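Local coordinates for cytosolic phospholipase A2 delta (Homo sapiens, PDB 5IXC), which hydrolyses glycerophospholipids at the sn-2 position in a calcium-dependent manner, with a preference for linoleic acid there, releasing a lysophospholipid and a free fatty acid, at residues G328-G333 with T658-M663; R212-A217 with E276-E281; L674-S679 with L732-V737. All coordinates share one frame; numbering follows the deposited sequence.

Interaction 1: G328-G333 with T658-M663; sequences GIMATG and TSSPSM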
ATOM      1  N   GLY A 328       4.390  22.462   0.539  1.00 53.87           N
ATOM      2  CA  GLY A 328       3.979  21.188   1.133  1.00 50.63           C
ATOM      3  C   GLY A 328       4.501  20.998   2.542  1.00 49.09           C
ATOM      4  O   GLY A 328       5.580  21.485   2.884  1.00 49.85           O
ATOM      5  N   ILE A 329       3.716  20.319   3.373  1.00 47.75           N
ATOM      6  CA  ILE A 329       4.206  19.812   4.655  1.00 47.28           C
ATOM      7  C   ILE A 329       4.570  18.352   4.477  1.00 47.35           C
ATOM      8  O   ILE A 329       3.859  17.580   3.831  1.00 49.85           O
ATOM      9  CB  ILE A 329       3.185  19.952   5.792  1.00 49.99           C
ATOM     10  CG1 ILE A 329       3.003  21.423   6.148  1.00 51.24           C
ATOM     11  CG2 ILE A 329       3.634  19.201   7.044  1.00 51.07           C
ATOM     12  CD1 ILE A 329       1.692  21.688   6.842  1.00 53.33           C
ATOM     13  N   MET A 330       5.696  17.995   5.069  1.00 48.09           N
ATOM     14  CA  MET A 330       6.222  16.639   5.035  1.00 45.40           C
ATOM     15  C   MET A 330       6.483  16.246   6.478  1.00 42.34           C
ATOM     16  O   MET A 330       7.176  16.970   7.191  1.00 42.52           O
ATOM     17  CB  MET A 330       7.515  16.640   4.237  1.00 45.19           C
ATOM     18  CG  MET A 330       8.017  15.290   3.819  1.00 44.48           C
ATOM     19  SD  MET A 330       9.307  15.550   2.591  1.00 48.73           S
ATOM     20  CE  MET A 330      10.711  15.954   3.611  1.00 46.16           C
ATOM     21  N   ALA A 331       5.929  15.117   6.906  1.00 40.79           N
ATOM     22  CA  ALA A 331       6.044  14.688   8.309  1.00 41.42           C
ATOM     23  C   ALA A 331       6.405  13.207   8.466  1.00 40.96           C
ATOM     24  O   ALA A 331       5.947  12.371   7.699  1.00 43.74           O
ATOM     25  CB  ALA A 331       4.758  14.989   9.056  1.00 42.07           C
ATOM     26  N   THR A 332       7.235  12.911   9.461  1.00 39.91           N
ATOM     27  CA  THR A 332       7.655  11.546   9.752  1.00 40.72           C
ATOM     28  C   THR A 332       6.693  10.900  10.720  1.00 43.56           C
ATOM     29  O   THR A 332       5.775  11.536  11.221  1.00 42.66           O
ATOM     30  CB  THR A 332       9.047  11.464  10.432  1.00 41.87           C
ATOM     31  OG1 THR A 332       8.980  11.992  11.769  1.00 37.82           O
ATOM     32  CG2 THR A 332      10.094  12.195   9.628  1.00 43.14           C
ATOM     33  N   GLY A 333       6.944   9.626  11.004  1.00 43.80           N
ATOM     34  CA  GLY A 333       6.227   8.909  12.049  1.00 41.04           C
ATOM     35  C   GLY A 333       6.799   9.200  13.418  1.00 39.88           C
ATOM     36  O   GLY A 333       7.574  10.127  13.595  1.00 40.61           O
ATOM     37  N   THR A 658      10.224   9.583   6.088  1.00 45.20           N
ATOM     38  CA  THR A 658       9.259  10.680   6.058  1.00 45.30           C
ATOM     39  C   THR A 658       8.441  10.555   4.779  1.00 44.42           C
ATOM     40  O   THR A 658       8.722   9.718   3.943  1.00 41.77           O
ATOM     41  CB  THR A 658       9.934  12.064   6.135  1.00 47.34           C
ATOM     42  OG1 THR A 658       8.927  13.079   6.300  1.00 47.18           O
ATOM     43  CG2 THR A 658      10.822  12.352   4.887  1.00 44.66           C
ATOM     44  N   SER A 659       7.432  11.403   4.633  1.00 46.14           N
ATOM     45  CA  SER A 659       6.466  11.283   3.532  1.00 44.73           C
ATOM     46  C   SER A 659       6.931  11.926   2.214  1.00 43.84           C
ATOM     47  O   SER A 659       6.123  12.462   1.467  1.00 45.92           O
ATOM     48  CB  SER A 659       5.104  11.851   3.965  1.00 44.71           C
ATOM     49  OG  SER A 659       5.229  13.146   4.536  1.00 42.30           O
ATOM     50  N   SER A 660       8.220  11.835   1.910  1.00 44.46           N
ATOM     51  CA  SER A 660       8.762  12.402   0.656  1.00 46.18           C
ATOM     52  C   SER A 660       8.063  11.880  -0.612  1.00 46.80           C
ATOM     53  O   SER A 660       7.815  12.646  -1.546  1.00 50.02           O
ATOM     54  CB  SER A 660      10.260  12.123   0.499  1.00 45.38           C
ATOM     55  OG  SER A 660      10.788  11.448   1.602  1.00 46.66           O
ATOM     56  N   PRO A 661       7.785  10.570  -0.674  1.00 45.05           N
ATOM     57  CA  PRO A 661       7.241  10.035  -1.919  1.00 46.01           C
ATOM     58  C   PRO A 661       5.973  10.739  -2.409  1.00 46.16           C
ATOM     59  O   PRO A 661       5.773  10.882  -3.608  1.00 46.67           O
ATOM     60  CB  PRO A 661       6.955   8.574  -1.575  1.00 46.52           C
ATOM     61  CG  PRO A 661       7.951   8.246  -0.515  1.00 48.45           C
ATOM     62  CD  PRO A 661       8.051   9.502   0.307  1.00 47.02           C
ATOM     63  N   SER A 662       5.138  11.184  -1.490  1.00 47.98           N
ATOM     64  CA  SER A 662       3.979  11.989  -1.863  1.00 47.74           C
ATOM     65  C   SER A 662       4.393  13.355  -2.406  1.00 49.08           C
ATOM     66  O   SER A 662       3.768  13.885  -3.324  1.00 50.77           O
ATOM     67  CB  SER A 662       3.036  12.150  -0.677  1.00 49.47           C
ATOM     68  OG  SER A 662       2.148  11.045  -0.620  1.00 53.61           O
ATOM     69  N   MET A 663       5.457  13.914  -1.848  1.00 47.80           N
ATOM     70  CA  MET A 663       5.963  15.200  -2.316  1.00 50.43           C
ATOM     71  C   MET A 663       6.638  15.105  -3.685  1.00 52.52           C
ATOM     72  O   MET A 663       6.884  16.127  -4.319  1.00 54.75           O
ATOM     73  CB  MET A 663       6.949  15.796  -1.316  1.00 52.59           C
ATOM     74  CG  MET A 663       6.367  16.065   0.060  1.00 54.32           C
ATOM     75  SD  MET A 663       5.207  17.447   0.056  1.00 54.02           S
ATOM     76  CE  MET A 663       3.629  16.610   0.069  1.00 52.69           C
TER

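Interaction 2: R212-A217 with E276-E281; sequences RFHYMA and EGCPEE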
ATOM      1  N   ARG A 212     -21.391 -15.918 -14.473  1.00 58.87           N
ATOM      2  CA  ARG A 212     -20.364 -15.227 -15.223  1.00 60.80           C
ATOM      3  C   ARG A 212     -18.983 -15.658 -14.705  1.00 57.81           C
ATOM      4  O   ARG A 212     -18.744 -15.713 -13.498  1.00 52.10           O
ATOM      5  CB  ARG A 212     -20.577 -13.721 -15.084  1.00 67.62           C
ATOM      6  CG  ARG A 212     -19.543 -12.831 -15.747  1.00 75.96           C
ATOM      7  CD  ARG A 212     -19.647 -12.787 -17.268  1.00 84.95           C
ATOM      8  NE  ARG A 212     -20.923 -12.296 -17.790  1.00 92.97           N
ATOM      9  CZ  ARG A 212     -21.356 -11.039 -17.706  1.00 94.93           C
ATOM     10  NH1 ARG A 212     -20.647 -10.105 -17.085  1.00 97.22           N
ATOM     11  NH2 ARG A 212     -22.525 -10.715 -18.240  1.00 95.35           N
ATOM     12  N   PHE A 213     -18.096 -16.009 -15.634  1.00 55.61           N
ATOM     13  CA  PHE A 213     -16.687 -16.278 -15.326  1.00 52.71           C
ATOM     14  C   PHE A 213     -15.791 -15.303 -16.072  1.00 49.81           C
ATOM     15  O   PHE A 213     -15.925 -15.138 -17.280  1.00 48.41           O
ATOM     16  CB  PHE A 213     -16.280 -17.681 -15.748  1.00 53.82           C
ATOM     17  CG  PHE A 213     -16.769 -18.764 -14.840  1.00 54.28           C
ATOM     18  CD1 PHE A 213     -15.960 -19.249 -13.813  1.00 55.20           C
ATOM     19  CD2 PHE A 213     -18.014 -19.337 -15.041  1.00 55.56           C
ATOM     20  CE1 PHE A 213     -16.402 -20.275 -12.992  1.00 56.14           C
ATOM     21  CE2 PHE A 213     -18.466 -20.364 -14.223  1.00 55.97           C
ATOM     22  CZ  PHE A 213     -17.659 -20.832 -13.198  1.00 57.02           C
ATOM     23  N   HIS A 214     -14.865 -14.691 -15.349  1.00 47.46           N
ATOM     24  CA  HIS A 214     -13.842 -13.823 -15.944  1.00 49.11           C
ATOM     25  C   HIS A 214     -12.492 -14.537 -15.951  1.00 46.76           C
ATOM     26  O   HIS A 214     -12.077 -15.113 -14.943  1.00 40.15           O
ATOM     27  CB  HIS A 214     -13.692 -12.518 -15.155  1.00 50.47           C
ATOM     28  CG  HIS A 214     -14.972 -11.763 -14.978  1.00 51.73           C
ATOM     29  ND1 HIS A 214     -15.952 -12.163 -14.096  1.00 51.35           N
ATOM     30  CD2 HIS A 214     -15.430 -10.629 -15.560  1.00 49.70           C
ATOM     31  CE1 HIS A 214     -16.960 -11.313 -14.152  1.00 51.69           C
ATOM     32  NE2 HIS A 214     -16.665 -10.370 -15.027  1.00 49.28           N
ATOM     33  N   TYR A 215     -11.804 -14.470 -17.085  1.00 46.30           N
ATOM     34  CA  TYR A 215     -10.513 -15.126 -17.237  1.00 46.33           C
ATOM     35  C   TYR A 215      -9.769 -14.541 -18.402  1.00 44.88           C
ATOM     36  O   TYR A 215     -10.370 -14.056 -19.329  1.00 49.34           O
ATOM     37  CB  TYR A 215     -10.702 -16.628 -17.450  1.00 46.39           C
ATOM     38  CG  TYR A 215     -11.536 -16.951 -18.658  1.00 47.97           C
ATOM     39  CD1 TYR A 215     -10.945 -17.304 -19.865  1.00 50.05           C
ATOM     40  CD2 TYR A 215     -12.914 -16.886 -18.602  1.00 50.11           C
ATOM     41  CE1 TYR A 215     -11.712 -17.599 -20.981  1.00 52.55           C
ATOM     42  CE2 TYR A 215     -13.687 -17.174 -19.710  1.00 53.66           C
ATOM     43  CZ  TYR A 215     -13.089 -17.530 -20.899  1.00 53.28           C
ATOM     44  OH  TYR A 215     -13.875 -17.823 -21.994  1.00 53.72           O
ATOM     45  N   MET A 216      -8.452 -14.616 -18.351  1.00 49.04           N
ATOM     46  CA  MET A 216      -7.598 -14.095 -19.425  1.00 49.13           C
ATOM     47  C   MET A 216      -7.897 -14.762 -20.764  1.00 48.97           C
ATOM     48  O   MET A 216      -8.122 -15.980 -20.838  1.00 48.96           O
ATOM     49  CB  MET A 216      -6.121 -14.308 -19.095  1.00 50.13           C
ATOM     50  CG  MET A 216      -5.486 -13.200 -18.288  1.00 50.68           C
ATOM     51  SD  MET A 216      -3.818 -13.664 -17.806  1.00 51.87           S
ATOM     52  CE  MET A 216      -4.239 -14.483 -16.247  1.00 55.08           C
ATOM     53  N   ALA A 217      -7.870 -13.958 -21.824  1.00 47.75           N
ATOM     54  CA  ALA A 217      -8.138 -14.459 -23.181  1.00 46.03           C
ATOM     55  C   ALA A 217      -7.016 -15.356 -23.683  1.00 45.50           C
ATOM     56  O   ALA A 217      -7.251 -16.277 -24.450  1.00 45.82           O
ATOM     57  CB  ALA A 217      -8.351 -13.306 -24.148  1.00 46.36           C
ATOM     58  N   GLU A 276     -17.343 -14.009 -24.485  1.00 67.03           N
ATOM     59  CA  GLU A 276     -17.216 -12.685 -25.063  1.00 72.75           C
ATOM     60  C   GLU A 276     -16.225 -11.891 -24.235  1.00 71.94           C
ATOM     61  O   GLU A 276     -15.894 -12.282 -23.123  1.00 72.75           O
ATOM     62  CB  GLU A 276     -18.578 -11.988 -25.105  1.00 82.92           C
ATOM     63  CG  GLU A 276     -18.657 -10.861 -26.146  1.00 95.29           C
ATOM     64  CD  GLU A 276     -19.272  -9.581 -25.592  1.00106.41           C
ATOM     65  OE1 GLU A 276     -18.924  -8.455 -26.055  1.00108.60           O
ATOM     66  OE2 GLU A 276     -20.119  -9.701 -24.677  1.00110.18           O
ATOM     67  N   GLY A 277     -15.717 -10.799 -24.790  1.00 73.55           N
ATOM     68  CA  GLY A 277     -14.864  -9.879 -24.037  1.00 76.37           C
ATOM     69  C   GLY A 277     -15.693  -9.289 -22.915  1.00 79.22           C
ATOM     70  O   GLY A 277     -16.903  -9.119 -23.064  1.00 82.44           O
ATOM     71  N   CYS A 278     -15.062  -9.002 -21.780  1.00 83.15           N
ATOM     72  CA  CYS A 278     -15.830  -8.620 -20.596  1.00 84.15           C
ATOM     73  C   CYS A 278     -16.518  -7.290 -20.811  1.00 77.16           C
ATOM     74  O   CYS A 278     -15.914  -6.387 -21.404  1.00 72.55           O
ATOM     75  CB  CYS A 278     -14.925  -8.611 -19.377  1.00 86.68           C
ATOM     76  SG  CYS A 278     -14.548 -10.377 -18.991  1.00100.37           S
ATOM     77  N   PRO A 279     -17.799  -7.171 -20.377  1.00 74.36           N
ATOM     78  CA  PRO A 279     -18.412  -5.870 -20.624  1.00 79.15           C
ATOM     79  C   PRO A 279     -17.793  -4.724 -19.831  1.00 80.12           C
ATOM     80  O   PRO A 279     -17.634  -3.625 -20.358  1.00 83.67           O
ATOM     81  CB  PRO A 279     -19.851  -6.075 -20.158  1.00 79.65           C
ATOM     82  CG  PRO A 279     -19.753  -7.115 -19.100  1.00 81.22           C
ATOM     83  CD  PRO A 279     -18.748  -8.077 -19.687  1.00 76.10           C
ATOM     84  N   GLU A 280     -17.435  -4.998 -18.579  1.00 78.47           N
ATOM     85  CA  GLU A 280     -17.068  -3.951 -17.628  1.00 72.71           C
ATOM     86  C   GLU A 280     -15.908  -3.103 -18.070  1.00 67.88           C
ATOM     87  O   GLU A 280     -15.015  -3.539 -18.778  1.00 67.48           O
ATOM     88  CB  GLU A 280     -16.727  -4.530 -16.262  1.00 72.38           C
ATOM     89  CG  GLU A 280     -17.845  -5.348 -15.645  1.00 77.10           C
ATOM     90  CD  GLU A 280     -17.583  -6.841 -15.704  1.00 80.88           C
ATOM     91  OE1 GLU A 280     -17.667  -7.423 -16.805  1.00 85.52           O
ATOM     92  OE2 GLU A 280     -17.293  -7.445 -14.648  1.00 80.57           O
ATOM     93  N   GLU A 281     -15.958  -1.868 -17.622  1.00 69.77           N
ATOM     94  CA  GLU A 281     -14.857  -0.937 -17.746  1.00 70.50           C
ATOM     95  C   GLU A 281     -13.912  -1.074 -16.562  1.00 61.75           C
ATOM     96  O   GLU A 281     -14.254  -1.634 -15.514  1.00 54.04           O
ATOM     97  CB  GLU A 281     -15.407   0.489 -17.784  1.00 76.12           C
ATOM     98  CG  GLU A 281     -16.407   0.736 -18.910  1.00 81.35           C
ATOM     99  CD  GLU A 281     -15.739   1.049 -20.238  1.00 83.75           C
ATOM    100  OE1 GLU A 281     -16.456   1.091 -21.259  1.00 84.91           O
ATOM    101  OE2 GLU A 281     -14.502   1.248 -20.264  1.00 81.96           O
TER

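Interaction 3: L674-S679 with L732-V737; sequences LSFDYS and LHFPLV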
ATOM      1  N   LEU A 674       8.211  22.135   3.839  1.00 45.48           N
ATOM      2  CA  LEU A 674       8.434  22.249   5.267  1.00 44.56           C
ATOM      3  C   LEU A 674       8.497  20.830   5.797  1.00 44.17           C
ATOM      4  O   LEU A 674       7.489  20.115   5.830  1.00 43.64           O
ATOM      5  CB  LEU A 674       7.303  23.027   5.957  1.00 45.63           C
ATOM      6  CG  LEU A 674       6.961  24.416   5.397  1.00 45.57           C
ATOM      7  CD1 LEU A 674       5.807  25.015   6.172  1.00 45.18           C
ATOM      8  CD2 LEU A 674       8.152  25.354   5.433  1.00 46.17           C
ATOM      9  N   SER A 675       9.693  20.429   6.197  1.00 43.22           N
ATOM     10  CA  SER A 675       9.948  19.070   6.646  1.00 42.14           C
ATOM     11  C   SER A 675       9.998  19.001   8.171  1.00 40.26           C
ATOM     12  O   SER A 675      10.939  19.487   8.789  1.00 37.59           O
ATOM     13  CB  SER A 675      11.263  18.568   6.043  1.00 43.16           C
ATOM     14  OG  SER A 675      11.603  17.264   6.503  1.00 42.18           O
ATOM     15  N   PHE A 676       8.979  18.396   8.765  1.00 39.88           N
ATOM     16  CA  PHE A 676       8.937  18.217  10.207  1.00 42.05           C
ATOM     17  C   PHE A 676       9.395  16.828  10.564  1.00 43.89           C
ATOM     18  O   PHE A 676       8.896  15.839  10.026  1.00 46.60           O
ATOM     19  CB  PHE A 676       7.524  18.425  10.751  1.00 44.64           C
ATOM     20  CG  PHE A 676       6.949  19.786  10.463  1.00 47.24           C
ATOM     21  CD1 PHE A 676       7.677  20.941  10.732  1.00 48.94           C
ATOM     22  CD2 PHE A 676       5.676  19.911   9.940  1.00 48.67           C
ATOM     23  CE1 PHE A 676       7.151  22.188  10.462  1.00 49.43           C
ATOM     24  CE2 PHE A 676       5.149  21.154   9.660  1.00 49.08           C
ATOM     25  CZ  PHE A 676       5.885  22.294   9.926  1.00 49.67           C
ATOM     26  N   ASP A 677      10.315  16.748  11.511  1.00 43.22           N
ATOM     27  CA  ASP A 677      10.930  15.473  11.859  1.00 45.24           C
ATOM     28  C   ASP A 677      10.761  15.183  13.341  1.00 42.51           C
ATOM     29  O   ASP A 677      11.105  16.003  14.177  1.00 42.86           O
ATOM     30  CB  ASP A 677      12.411  15.509  11.506  1.00 47.96           C
ATOM     31  CG  ASP A 677      13.041  14.140  11.498  1.00 51.84           C
ATOM     32  OD1 ASP A 677      13.092  13.538  10.411  1.00 59.02           O
ATOM     33  OD2 ASP A 677      13.469  13.661  12.573  1.00 49.21           O
ATOM     34  N   TYR A 678      10.265  13.997  13.660  1.00 42.65           N
ATOM     35  CA  TYR A 678       9.915  13.666  15.051  1.00 42.98           C
ATOM     36  C   TYR A 678      10.782  12.574  15.665  1.00 44.40           C
ATOM     37  O   TYR A 678      10.457  12.032  16.709  1.00 44.16           O
ATOM     38  CB  TYR A 678       8.428  13.338  15.162  1.00 40.33           C
ATOM     39  CG  TYR A 678       7.573  14.432  14.576  1.00 38.00           C
ATOM     40  CD1 TYR A 678       7.576  15.687  15.126  1.00 36.33           C
ATOM     41  CD2 TYR A 678       6.783  14.213  13.442  1.00 39.04           C
ATOM     42  CE1 TYR A 678       6.823  16.702  14.590  1.00 35.84           C
ATOM     43  CE2 TYR A 678       6.008  15.231  12.909  1.00 37.43           C
ATOM     44  CZ  TYR A 678       6.046  16.476  13.489  1.00 36.53           C
ATOM     45  OH  TYR A 678       5.303  17.507  12.970  1.00 38.84           O
ATOM     46  N   SER A 679      11.912  12.296  15.034  1.00 47.21           N
ATOM     47  CA  SER A 679      12.902  11.379  15.591  1.00 48.53           C
ATOM     48  C   SER A 679      13.579  11.936  16.854  1.00 50.50           C
ATOM     49  O   SER A 679      13.781  13.130  16.977  1.00 52.56           O
ATOM     50  CB  SER A 679      13.955  11.090  14.535  1.00 46.96           C
ATOM     51  OG  SER A 679      14.929  10.220  15.042  1.00 46.08           O
ATOM     52  N   LEU A 732      13.025  23.484   4.140  1.00 53.41           N
ATOM     53  CA  LEU A 732      13.151  23.924   5.520  1.00 57.77           C
ATOM     54  C   LEU A 732      12.861  22.730   6.399  1.00 54.31           C
ATOM     55  O   LEU A 732      11.780  22.146   6.304  1.00 53.56           O
ATOM     56  CB  LEU A 732      12.176  25.071   5.826  1.00 61.61           C
ATOM     57  CG  LEU A 732      12.736  26.495   5.942  1.00 64.67           C
ATOM     58  CD1 LEU A 732      13.877  26.805   4.985  1.00 65.93           C
ATOM     59  CD2 LEU A 732      11.602  27.482   5.739  1.00 64.09           C
ATOM     60  N   HIS A 733      13.825  22.385   7.245  1.00 49.09           N
ATOM     61  CA  HIS A 733      13.756  21.179   8.059  1.00 48.79           C
ATOM     62  C   HIS A 733      13.740  21.514   9.542  1.00 51.50           C
ATOM     63  O   HIS A 733      14.550  22.308  10.017  1.00 51.25           O
ATOM     64  CB  HIS A 733      14.952  20.287   7.755  1.00 46.62           C
ATOM     65  CG  HIS A 733      14.931  18.966   8.459  1.00 46.47           C
ATOM     66  ND1 HIS A 733      14.047  17.959   8.129  1.00 47.59           N
ATOM     67  CD2 HIS A 733      15.707  18.474   9.453  1.00 46.99           C
ATOM     68  CE1 HIS A 733      14.269  16.912   8.902  1.00 48.13           C
ATOM     69  NE2 HIS A 733      15.270  17.198   9.716  1.00 47.20           N
ATOM     70  N   PHE A 734      12.835  20.862  10.269  1.00 51.20           N
ATOM     71  CA  PHE A 734      12.623  21.154  11.679  1.00 49.69           C
ATOM     72  C   PHE A 734      12.847  19.939  12.557  1.00 48.60           C
ATOM     73  O   PHE A 734      11.923  19.188  12.814  1.00 51.92           O
ATOM     74  CB  PHE A 734      11.211  21.664  11.877  1.00 49.14           C
ATOM     75  CG  PHE A 734      10.914  22.914  11.110  1.00 51.11           C
ATOM     76  CD1 PHE A 734      11.086  24.161  11.704  1.00 52.24           C
ATOM     77  CD2 PHE A 734      10.465  22.853   9.803  1.00 48.49           C
ATOM     78  CE1 PHE A 734      10.808  25.319  11.007  1.00 51.86           C
ATOM     79  CE2 PHE A 734      10.185  24.008   9.100  1.00 50.65           C
ATOM     80  CZ  PHE A 734      10.354  25.243   9.705  1.00 52.27           C
ATOM     81  N   PRO A 735      14.080  19.756  13.043  1.00 47.76           N
ATOM     82  CA  PRO A 735      14.338  18.656  13.954  1.00 47.34           C
ATOM     83  C   PRO A 735      13.582  18.820  15.250  1.00 49.24           C
ATOM     84  O   PRO A 735      13.260  19.927  15.629  1.00 51.92           O
ATOM     85  CB  PRO A 735      15.837  18.745  14.234  1.00 46.03           C
ATOM     86  CG  PRO A 735      16.371  19.863  13.432  1.00 46.41           C
ATOM     87  CD  PRO A 735      15.244  20.633  12.853  1.00 47.05           C
ATOM     88  N   LEU A 736      13.313  17.708  15.917  1.00 51.98           N
ATOM     89  CA  LEU A 736      12.695  17.728  17.236  1.00 51.01           C
ATOM     90  C   LEU A 736      13.765  17.948  18.296  1.00 50.35           C
ATOM     91  O   LEU A 736      14.285  17.005  18.883  1.00 51.73           O
ATOM     92  CB  LEU A 736      11.944  16.424  17.492  1.00 51.93           C
ATOM     93  CG  LEU A 736      11.249  16.287  18.847  1.00 55.13           C
ATOM     94  CD1 LEU A 736      10.327  17.467  19.114  1.00 55.81           C
ATOM     95  CD2 LEU A 736      10.474  14.980  18.892  1.00 56.17           C
ATOM     96  N   VAL A 737      14.087  19.205  18.543  1.00 49.72           N
ATOM     97  CA  VAL A 737      15.175  19.552  19.450  1.00 50.54           C
ATOM     98  C   VAL A 737      14.688  20.592  20.448  1.00 49.27           C
ATOM     99  O   VAL A 737      13.773  21.353  20.140  1.00 48.70           O
ATOM    100  CB  VAL A 737      16.404  20.045  18.644  1.00 53.94           C
ATOM    101  CG1 VAL A 737      16.048  21.245  17.768  1.00 51.90           C
ATOM    102  CG2 VAL A 737      17.582  20.357  19.563  1.00 58.13           C
TER
HETATM  103  O   HOH W   1      13.947  14.847  15.029  1.00 46.27           O

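Interaction 1: G328-G333 with T658-M663
With chi1 at 50°, the hydroxyl of Ser659 sits between its own backbone N and carbonyl carbon, which brings OG up to the backbone of Ala331. The amide N of Ala331 donates to Ser659 OG over 3.2 Å, with 154° at the hydrogen. In Met330, CG is anti to the backbone N (chi1 -166°), the chain runs out extended, and a bend at the last torsion swings the thioether tip round over Thr658 and Ser660. It crosses Thr658 at about a right angle, CG lying 3.4 Å from Thr658 OG1 and CE 3.8 Å from Thr658 CG2. The sulfur meets two residues of the weakly bonded helical turn at about 660-663, with SD 3.7 Å from Ser660 CA and 3.9 Å from Met663 CG. Met663, bent twice along its chain, carries its own SD to 4.1 Å from the CA of Gly328. Past the strand end, Thr332 CG2 packs on Thr658 CB at 3.5 Å. The touching residues are buried, and strand 327-331 leads into the glycine-rich loop: Gly333 belongs to the inhibitor pocket, and Gly334 and Gly335 bind substrate. Strand 360-364, which leads to the nucleophile Ser365, flanks 327-331 in the mixed sheet, and its Ser362 hydroxyl bonds both Ser659 OG and Ile329 O. Helix 685-695 closes over Met330 and Thr658 through Leu687, Ala686 and Thr690, while strand 463-470 backs Met663 through Leu465.

Interaction 2: R212-A217 with E276-E281
Arg212 opens the contact by sliding past Pro279 in the opposite direction. Its CG is anti to the backbone N (chi1 177°), and two further bends fold the chain so that NH1 comes 3.7 Å from Pro279 CG. The same NH1 is 4.0 Å from Glu280 OE1, too long for a salt bridge; the guanidinium has its ion pair through NE, with Asp169 of strand 160-171. Two residues on, His214 carries the polar link. Its ring and the carboxylate of Glu280 approach from opposite directions with their planes 67° apart, and NE2 donates to Glu280 OE2 over 3.0 Å. This bond is weak, bent to 134° at the hydrogen; OE1 lies at the ring edge, in its plane. The CD2 corner of the imidazole meets Cys278 SG at 3.6 Å, an oblique sulfur-aromatic approach. Cys278 is disulfide-bonded to Cys167, fastening the chain just past strand 269-277 to strand 160-171. This is a surface contact, where a strand of the second C2-type region meets the start of the PLA2c region. The nearest CA atoms, those of His214 and Cys278, are 7.3 Å apart, and side chains alone span the gap. Because Glu198 takes the ND1 side of His214 and Glu280 the NE2 side, the two carboxylates probably favour the protonated, positively charged imidazole.

Interaction 3: L674-S679 with L732-V737
Strands 672-676 and 730-734 are parallel neighbours in the mixed sheet of the catalytic domain, and Ser675 supplies both backbone bonds of the central rung. Its N donates to Leu732 O over 2.7 Å, almost straight at 175°, and its O accepts from Phe734 N at 2.8 Å; bonding to the residues before and after the partner, His733, is the signature of parallel pairing. Asp677 N continues the ladder to Phe734 O. On one face the rings of Phe676 and Phe734 lie side by side, centroids 5.2 Å apart and planes inclined at 48°, with Phe676 CE1 3.4 Å from Phe734 CD2; Leu674 and Leu732 pair on the same face. On the other face a chi1 of 177° puts Ser675 OG at the His733 ring edge, where it hydrogen-bonds ND1 at 3.0 Å, while NE2 is bonded to Pro683 O and Asp677 CB lies 3.5 Å from His733 CE1. Beyond the strands an Asx turn follows, Ser679 N to Asp677 OD2 (3.2 Å). A water within reach of Asp677 OD2 and Ser679 O accepts from Leu736 N at 3.1 Å and probably links this turn to the inverse gamma turn centred on Leu736. Strand 327-331 flanks 672-676, and 718-720 flanks 730-734. Helix 335-351 packs on Tyr678 and Leu736; its His345 stacks on Phe676 and bonds Tyr678 OH, and its Arg337 bonds Tyr678 O.

In the fold
Interactions 1 and 3 are buried parts of one catalytic core, their centres 11 Å apart. Strands 327-331 and 672-676 are adjacent in the mixed sheet, where Met330 O lies 2.8 Å from Phe676 N, a probable hydrogen bond. Interaction 3 is held by a regular backbone ladder; interaction 1, beside the same sheet, relies on thioether packing and a serine hydroxyl. Interaction 2 is a surface contact on the opposite side of the chain's centre, its own centre about 40 Å from that of interaction 1 and 50 Å from that of interaction 3. There charged side chains gather around a disulfide, whereas in the core pair polar groups are buried and paired within the fold.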